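Local coordinates for protein CD180 antigen (Mus musculus, PDB 3T6Q) that may cooperate with MD-1 and TLR4 in the innate immune response of B cells to bacterial lipopolysaccharide, leading to NF-kappa-B activation, at residues 213-218 with 259-264; 264-267 with 272-275. One frame throughout, in Å; residues are numbered along the deposited sequence.

Contact 1. Residues 213-218 with 259-264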
ATOM      1  N   GLN A 213      -3.058 -20.024   5.228  1.00 28.69           N
ATOM      2  CA  GLN A 213      -3.252 -20.483   6.598  1.00 36.47           C
ATOM      3  C   GLN A 213      -4.351 -21.549   6.690  1.00 36.32           C
ATOM      4  O   GLN A 213      -4.577 -22.112   7.775  1.00 38.86           O
ATOM      5  CB  GLN A 213      -3.550 -19.281   7.531  1.00 34.03           C
ATOM      6  CG  GLN A 213      -2.425 -18.230   7.582  1.00 42.48           C
ATOM      7  CD  GLN A 213      -1.103 -18.777   8.139  1.00 58.67           C
ATOM      8  OE1 GLN A 213      -1.002 -19.090   9.335  1.00 64.36           O
ATOM      9  NE2 GLN A 213      -0.077 -18.890   7.273  1.00 55.42           N
ATOM     10  N   ASN A 214      -5.018 -21.845   5.567  1.00 31.85           N
ATOM     11  CA  ASN A 214      -6.133 -22.802   5.606  1.00 31.82           C
ATOM     12  C   ASN A 214      -6.172 -23.767   4.423  1.00 27.79           C
ATOM     13  O   ASN A 214      -6.946 -23.584   3.479  1.00 27.81           O
ATOM     14  CB  ASN A 214      -7.493 -22.110   5.850  1.00 39.51           C
ATOM     15  CG  ASN A 214      -8.548 -23.064   6.444  1.00 49.24           C
ATOM     16  OD1 ASN A 214      -8.545 -24.286   6.184  1.00 38.32           O
ATOM     17  ND2 ASN A 214      -9.469 -22.505   7.239  1.00 43.46           N
ATOM     18  N   LEU A 215      -5.314 -24.799   4.504  1.00 25.00           N
ATOM     19  CA  LEU A 215      -5.178 -25.766   3.444  1.00 24.03           C
ATOM     20  C   LEU A 215      -6.527 -26.465   3.137  1.00 25.57           C
ATOM     21  O   LEU A 215      -6.840 -26.706   1.989  1.00 22.86           O
ATOM     22  CB  LEU A 215      -4.121 -26.810   3.814  1.00 24.79           C
ATOM     23  CG  LEU A 215      -2.643 -26.416   3.674  1.00 30.04           C
ATOM     24  CD1 LEU A 215      -1.735 -27.562   4.132  1.00 29.80           C
ATOM     25  CD2 LEU A 215      -2.346 -26.049   2.221  1.00 31.07           C
ATOM     26  N   LEU A 216      -7.312 -26.744   4.173  1.00 24.90           N
ATOM     27  CA  LEU A 216      -8.592 -27.473   4.033  1.00 28.87           C
ATOM     28  C   LEU A 216      -9.486 -26.706   3.057  1.00 28.23           C
ATOM     29  O   LEU A 216     -10.047 -27.306   2.127  1.00 34.38           O
ATOM     30  CB  LEU A 216      -9.281 -27.605   5.396  1.00 35.16           C
ATOM     31  CG  LEU A 216     -10.149 -28.787   5.866  1.00 42.60           C
ATOM     32  CD1 LEU A 216     -11.105 -28.285   6.946  1.00 40.39           C
ATOM     33  CD2 LEU A 216     -10.937 -29.375   4.741  1.00 44.69           C
ATOM     34  N   VAL A 217      -9.571 -25.381   3.242  1.00 26.37           N
ATOM     35  CA  VAL A 217     -10.360 -24.475   2.411  1.00 29.74           C
ATOM     36  C   VAL A 217      -9.931 -24.513   0.957  1.00 27.88           C
ATOM     37  O   VAL A 217     -10.792 -24.527   0.072  1.00 26.79           O
ATOM     38  CB  VAL A 217     -10.326 -23.006   2.938  1.00 30.38           C
ATOM     39  CG1 VAL A 217     -10.595 -21.981   1.838  1.00 29.84           C
ATOM     40  CG2 VAL A 217     -11.310 -22.833   4.072  1.00 35.29           C
ATOM     41  N   ILE A 218      -8.612 -24.540   0.720  1.00 22.53           N
ATOM     42  CA  ILE A 218      -8.072 -24.550  -0.632  1.00 21.32           C
ATOM     43  C   ILE A 218      -8.446 -25.857  -1.364  1.00 23.65           C
ATOM     44  O   ILE A 218      -8.937 -25.827  -2.500  1.00 23.89           O
ATOM     45  CB  ILE A 218      -6.500 -24.398  -0.650  1.00 19.97           C
ATOM     46  CG1 ILE A 218      -6.024 -23.079  -0.029  1.00 24.84           C
ATOM     47  CG2 ILE A 218      -5.949 -24.506  -2.065  1.00 20.80           C
ATOM     48  CD1 ILE A 218      -6.597 -21.795  -0.612  1.00 25.65           C
ATOM     49  N   ILE A 259       2.638 -31.429  -6.599  1.00 15.90           N
ATOM     50  CA  ILE A 259       2.227 -30.616  -5.454  1.00 15.35           C
ATOM     51  C   ILE A 259       3.423 -30.353  -4.558  1.00 17.39           C
ATOM     52  O   ILE A 259       4.279 -31.255  -4.342  1.00 16.74           O
ATOM     53  CB  ILE A 259       1.053 -31.242  -4.662  1.00 16.69           C
ATOM     54  CG1 ILE A 259       0.590 -30.340  -3.519  1.00 22.20           C
ATOM     55  CG2 ILE A 259       1.402 -32.623  -4.147  1.00 22.50           C
ATOM     56  CD1 ILE A 259      -0.787 -30.772  -2.962  1.00 27.89           C
ATOM     57  N   ASN A 260       3.475 -29.127  -4.013  1.00 14.04           N
ATOM     58  CA  ASN A 260       4.562 -28.771  -3.089  1.00 14.25           C
ATOM     59  C   ASN A 260       3.903 -28.426  -1.761  1.00 14.31           C
ATOM     60  O   ASN A 260       2.931 -27.635  -1.720  1.00 16.87           O
ATOM     61  CB  ASN A 260       5.355 -27.554  -3.664  1.00 13.90           C
ATOM     62  CG  ASN A 260       6.562 -27.193  -2.783  1.00 17.89           C
ATOM     63  OD1 ASN A 260       6.392 -26.826  -1.627  1.00 16.84           O
ATOM     64  ND2 ASN A 260       7.739 -27.286  -3.326  1.00 14.00           N
ATOM     65  N   LEU A 261       4.392 -29.018  -0.672  1.00 14.80           N
ATOM     66  CA  LEU A 261       3.888 -28.754   0.648  1.00 13.88           C
ATOM     67  C   LEU A 261       5.025 -28.352   1.610  1.00 15.80           C
ATOM     68  O   LEU A 261       4.989 -28.676   2.801  1.00 14.15           O
ATOM     69  CB  LEU A 261       3.167 -30.036   1.167  1.00 13.83           C
ATOM     70  CG  LEU A 261       1.805 -30.254   0.483  1.00 16.50           C
ATOM     71  CD1 LEU A 261       1.262 -31.675   0.583  1.00 16.96           C
ATOM     72  CD2 LEU A 261       0.782 -29.226   1.030  1.00 15.78           C
ATOM     73  N   GLN A 262       6.039 -27.671   1.096  1.00 14.98           N
ATOM     74  CA  GLN A 262       7.209 -27.403   1.942  1.00 16.34           C
ATOM     75  C   GLN A 262       6.875 -26.661   3.256  1.00 15.89           C
ATOM     76  O   GLN A 262       5.947 -25.825   3.297  1.00 15.50           O
ATOM     77  CB  GLN A 262       8.261 -26.627   1.128  1.00 14.54           C
ATOM     78  CG  GLN A 262       7.846 -25.169   0.804  1.00 15.47           C
ATOM     79  CD  GLN A 262       9.069 -24.249   0.659  1.00 15.89           C
ATOM     80  OE1 GLN A 262      10.026 -24.580  -0.009  1.00 15.45           O
ATOM     81  NE2 GLN A 262       9.020 -23.091   1.292  1.00 16.60           N
ATOM     82  N   LYS A 263       7.632 -26.989   4.307  1.00 15.03           N
ATOM     83  CA  LYS A 263       7.673 -26.244   5.580  1.00 17.84           C
ATOM     84  C   LYS A 263       6.425 -26.386   6.420  1.00 18.56           C
ATOM     85  O   LYS A 263       6.352 -25.807   7.486  1.00 17.15           O
ATOM     86  CB  LYS A 263       8.051 -24.773   5.391  1.00 16.10           C
ATOM     87  CG  LYS A 263       9.472 -24.610   4.840  1.00 19.04           C
ATOM     88  CD  LYS A 263      10.096 -23.288   5.275  1.00 23.42           C
ATOM     89  CE  LYS A 263      11.599 -23.303   4.966  1.00 29.57           C
ATOM     90  NZ  LYS A 263      12.394 -23.959   6.033  1.00 31.02           N
ATOM     91  N   HIS A 264       5.427 -27.143   5.946  1.00 17.85           N
ATOM     92  CA  HIS A 264       4.348 -27.537   6.861  1.00 18.52           C
ATOM     93  C   HIS A 264       4.843 -28.531   7.852  1.00 21.43           C
ATOM     94  O   HIS A 264       5.843 -29.251   7.603  1.00 19.28           O
ATOM     95  CB  HIS A 264       3.131 -28.098   6.099  1.00 21.43           C
ATOM     96  CG  HIS A 264       2.399 -27.043   5.317  1.00 18.19           C
ATOM     97  ND1 HIS A 264       1.580 -26.135   5.919  1.00 19.09           N
ATOM     98  CD2 HIS A 264       2.439 -26.714   3.968  1.00 16.45           C
ATOM     99  CE1 HIS A 264       1.090 -25.295   4.993  1.00 21.29           C
ATOM    100  NE2 HIS A 264       1.631 -25.635   3.791  1.00 17.93           N
TER
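In the interior of the leucine-rich-repeat solenoid, Leu215, at the start of helix 215-221, meets His264 and Leu261, which lie just beyond strand 255-260. The evidence for a CH-pi contact is direct: Leu215 CD1 stands 3.9 Å from the centroid of the His264 ring and 17° off the ring normal, hence over the face, shifted somewhat toward the rim. Its closest ring atom is His264 CE1, 3.7 Å from Leu215 CD1. The two side chains approach from opposite directions, and the same methyl also reaches Leu261, with Leu215 CD1 and Leu261 CD2 4.3 Å apart. One leucine branch thus serves both partners.

The ring has a polar anchor as well: His264 NE2 is hydrogen-bonded to the carbonyl oxygen of Leu232, so this buried nitrogen is satisfied while the face packs against the leucine. Leu261 to His264 form a type II beta turn, which carries the chain from the strand to the imidazole. Overlapping its start, Gln262 N donates to Asn260 OD1 (2.9 Å, 166° at the hydrogen), closing an Asx turn. On the other side Asn214 is the N-cap of the helix, its OD1 accepting a weak bond from Val217 N at 3.3 Å. Leucines from different coils that meet in the interior are typical of the leucine-rich-repeat solenoid of Toll-like receptors.

Contact 2. Residues 264-267 with 272-275. With CU (copper (II) ion), chain J.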
ATOM      1  N   HIS A 264       5.427 -27.143   5.946  1.00 17.85           N
ATOM      2  CA  HIS A 264       4.348 -27.537   6.861  1.00 18.52           C
ATOM      3  C   HIS A 264       4.843 -28.531   7.852  1.00 21.43           C
ATOM      4  O   HIS A 264       5.843 -29.251   7.603  1.00 19.28           O
ATOM      5  CB  HIS A 264       3.131 -28.098   6.099  1.00 21.43           C
ATOM      6  CG  HIS A 264       2.399 -27.043   5.317  1.00 18.19           C
ATOM      7  ND1 HIS A 264       1.580 -26.135   5.919  1.00 19.09           N
ATOM      8  CD2 HIS A 264       2.439 -26.714   3.968  1.00 16.45           C
ATOM      9  CE1 HIS A 264       1.090 -25.295   4.993  1.00 21.29           C
ATOM     10  NE2 HIS A 264       1.631 -25.635   3.791  1.00 17.93           N
ATOM     11  N   TYR A 265       4.158 -28.607   8.986  1.00 19.69           N
ATOM     12  CA  TYR A 265       4.633 -29.461  10.070  1.00 23.04           C
ATOM     13  C   TYR A 265       4.045 -30.872   9.974  1.00 24.09           C
ATOM     14  O   TYR A 265       2.970 -31.133  10.512  1.00 25.09           O
ATOM     15  CB  TYR A 265       4.317 -28.814  11.417  1.00 25.10           C
ATOM     16  CG  TYR A 265       4.987 -29.453  12.617  1.00 31.01           C
ATOM     17  CD1 TYR A 265       4.218 -29.999  13.661  1.00 36.57           C
ATOM     18  CD2 TYR A 265       6.385 -29.512  12.721  1.00 31.77           C
ATOM     19  CE1 TYR A 265       4.822 -30.572  14.766  1.00 34.49           C
ATOM     20  CE2 TYR A 265       6.997 -30.083  13.834  1.00 33.87           C
ATOM     21  CZ  TYR A 265       6.203 -30.612  14.842  1.00 37.64           C
ATOM     22  OH  TYR A 265       6.784 -31.181  15.941  1.00 38.44           O
ATOM     23  N   PHE A 266       4.764 -31.772   9.288  1.00 21.58           N
ATOM     24  CA  PHE A 266       4.343 -33.156   9.138  1.00 28.80           C
ATOM     25  C   PHE A 266       4.797 -34.102  10.269  1.00 32.96           C
ATOM     26  O   PHE A 266       4.035 -34.984  10.622  1.00 47.98           O
ATOM     27  CB  PHE A 266       4.772 -33.752   7.788  1.00 21.67           C
ATOM     28  CG  PHE A 266       3.911 -33.329   6.600  1.00 23.20           C
ATOM     29  CD1 PHE A 266       3.012 -34.245   6.001  1.00 23.20           C
ATOM     30  CD2 PHE A 266       4.035 -32.058   6.013  1.00 21.03           C
ATOM     31  CE1 PHE A 266       2.254 -33.860   4.866  1.00 20.33           C
ATOM     32  CE2 PHE A 266       3.289 -31.678   4.885  1.00 20.51           C
ATOM     33  CZ  PHE A 266       2.387 -32.573   4.321  1.00 21.88           C
ATOM     34  N   PHE A 267       5.989 -33.916  10.836  1.00 33.99           N
ATOM     35  CA  PHE A 267       6.489 -34.773  11.964  1.00 40.67           C
ATOM     36  C   PHE A 267       5.445 -35.724  12.608  1.00 37.44           C
ATOM     37  O   PHE A 267       4.353 -35.287  12.990  1.00 34.01           O
ATOM     38  CB  PHE A 267       7.141 -33.896  13.060  1.00 42.21           C
ATOM     39  CG  PHE A 267       7.668 -34.684  14.240  1.00 50.98           C
ATOM     40  CD1 PHE A 267       6.974 -34.696  15.461  1.00 55.56           C
ATOM     41  CD2 PHE A 267       8.854 -35.427  14.138  1.00 53.11           C
ATOM     42  CE1 PHE A 267       7.450 -35.428  16.554  1.00 50.91           C
ATOM     43  CE2 PHE A 267       9.329 -36.166  15.226  1.00 53.32           C
ATOM     44  CZ  PHE A 267       8.627 -36.169  16.435  1.00 50.17           C
ATOM     45  N   ASN A 272      -1.939 -42.959   7.036  1.00 20.71           N
ATOM     46  CA  ASN A 272      -3.063 -42.622   6.145  1.00 21.17           C
ATOM     47  C   ASN A 272      -2.987 -41.207   5.562  1.00 18.80           C
ATOM     48  O   ASN A 272      -3.918 -40.762   4.861  1.00 18.03           O
ATOM     49  CB  ASN A 272      -4.398 -42.791   6.892  1.00 19.75           C
ATOM     50  CG  ASN A 272      -5.528 -43.169   5.961  1.00 21.28           C
ATOM     51  OD1 ASN A 272      -5.288 -43.691   4.864  1.00 21.45           O
ATOM     52  ND2 ASN A 272      -6.775 -42.918   6.401  1.00 20.84           N
ATOM     53  N   THR A 273      -1.877 -40.503   5.813  1.00 17.98           N
ATOM     54  CA  THR A 273      -1.789 -39.070   5.466  1.00 16.58           C
ATOM     55  C   THR A 273      -1.993 -38.803   3.956  1.00 16.85           C
ATOM     56  O   THR A 273      -2.635 -37.819   3.600  1.00 18.26           O
ATOM     57  CB  THR A 273      -0.437 -38.471   5.886  1.00 16.31           C
ATOM     58  OG1 THR A 273      -0.297 -38.606   7.303  1.00 20.39           O
ATOM     59  CG2 THR A 273      -0.329 -36.965   5.489  1.00 17.17           C
ATOM     60  N   PHE A 274      -1.437 -39.670   3.098  1.00 14.81           N
ATOM     61  CA  PHE A 274      -1.441 -39.411   1.658  1.00 15.36           C
ATOM     62  C   PHE A 274      -2.447 -40.253   0.860  1.00 17.30           C
ATOM     63  O   PHE A 274      -2.344 -40.359  -0.371  1.00 16.37           O
ATOM     64  CB  PHE A 274      -0.017 -39.581   1.092  1.00 16.66           C
ATOM     65  CG  PHE A 274       0.982 -38.631   1.734  1.00 16.79           C
ATOM     66  CD1 PHE A 274       0.970 -37.266   1.407  1.00 16.81           C
ATOM     67  CD2 PHE A 274       1.894 -39.093   2.668  1.00 16.93           C
ATOM     68  CE1 PHE A 274       1.875 -36.365   2.009  1.00 17.60           C
ATOM     69  CE2 PHE A 274       2.818 -38.206   3.264  1.00 18.76           C
ATOM     70  CZ  PHE A 274       2.799 -36.854   2.948  1.00 16.40           C
ATOM     71  N   HIS A 275      -3.461 -40.796   1.531  1.00 17.68           N
ATOM     72  CA  HIS A 275      -4.411 -41.657   0.792  1.00 18.37           C
ATOM     73  C   HIS A 275      -5.179 -40.948  -0.320  1.00 18.72           C
ATOM     74  O   HIS A 275      -5.601 -41.630  -1.240  1.00 21.06           O
ATOM     75  CB  HIS A 275      -5.381 -42.390   1.740  1.00 19.49           C
ATOM     76  CG  HIS A 275      -6.438 -41.493   2.347  1.00 18.30           C
ATOM     77  ND1 HIS A 275      -6.271 -40.844   3.524  1.00 18.86           N
ATOM     78  CD2 HIS A 275      -7.706 -41.134   1.879  1.00 21.12           C
ATOM     79  CE1 HIS A 275      -7.379 -40.127   3.812  1.00 17.99           C
ATOM     80  NE2 HIS A 275      -8.255 -40.304   2.801  1.00 20.42           N
TER
HETATM   81 CU    CU J   1     -10.131 -39.562   3.120  0.50 22.11          CU
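Phe266 CE1 touches Phe274 CZ at 3.6 Å, the closest approach between these two loop segments, and the flanking atoms follow, with Phe274 CE1 3.8 Å from Phe266 CE1. The rings meet rim to rim: their planes are only 13° apart, yet the centroids are 5.8 Å apart and neither ring lies over the face of the other, so this is not a stack. Thr273 adds a methyl at the edge of the Phe266 ring, where its CG2 lies 4.1 Å from Phe266 CE1. That same CG2 sits over the centre of one face of the Phe274 ring, 3.9 Å above the plane, and so bridges the two aromatics. The Thr273 rotamer sets OG1 beside the backbone N (chi1 -60°) and CG2 anti to it; OG1 is hydrogen-bonded to the carbonyl oxygen of Ser270.

Further out, Asn272 to His275 form a type I beta turn. Its geometry is reinforced by a side chain: His275 ND1 donates to Asn272 O at 2.7 Å, nearly straight at 169°, in the plane of the carbonyl and close to that of the imidazole. This bond and the metal bond together restrain the rotation of the ring: the other nitrogen, His275 NE2, binds the copper ion at 2.0 Å; Glu249 is the second protein ligand. Phe274 also meets Phe277 edge-to-face, and Phe266 packs on Thr288, with which it shares a backbone hydrogen bond. Both segments belong to the connection between strand 255-260 and strand 282-284, within LRR 8.

How the contacts relate
Along the chain the order is 213-218, then 259-264, then 264-267 and 272-275, with His264 ending one part of contact 1 and beginning contact 2. The contact centres lie 11 Å apart, and they touch directly through Leu261 CD1 and Phe266 CZ, 4.0 Å from each other. Contact 1 joins helix 215-221 to the turn that follows strand 255-260, 41 residues on at the closest ends; contact 2 is local, folding the loop after that strand back on itself. Together they form a continuous apolar path through LRR 8, from the earlier helix to the copper-bearing turn, consistent with the layered core of the solenoid.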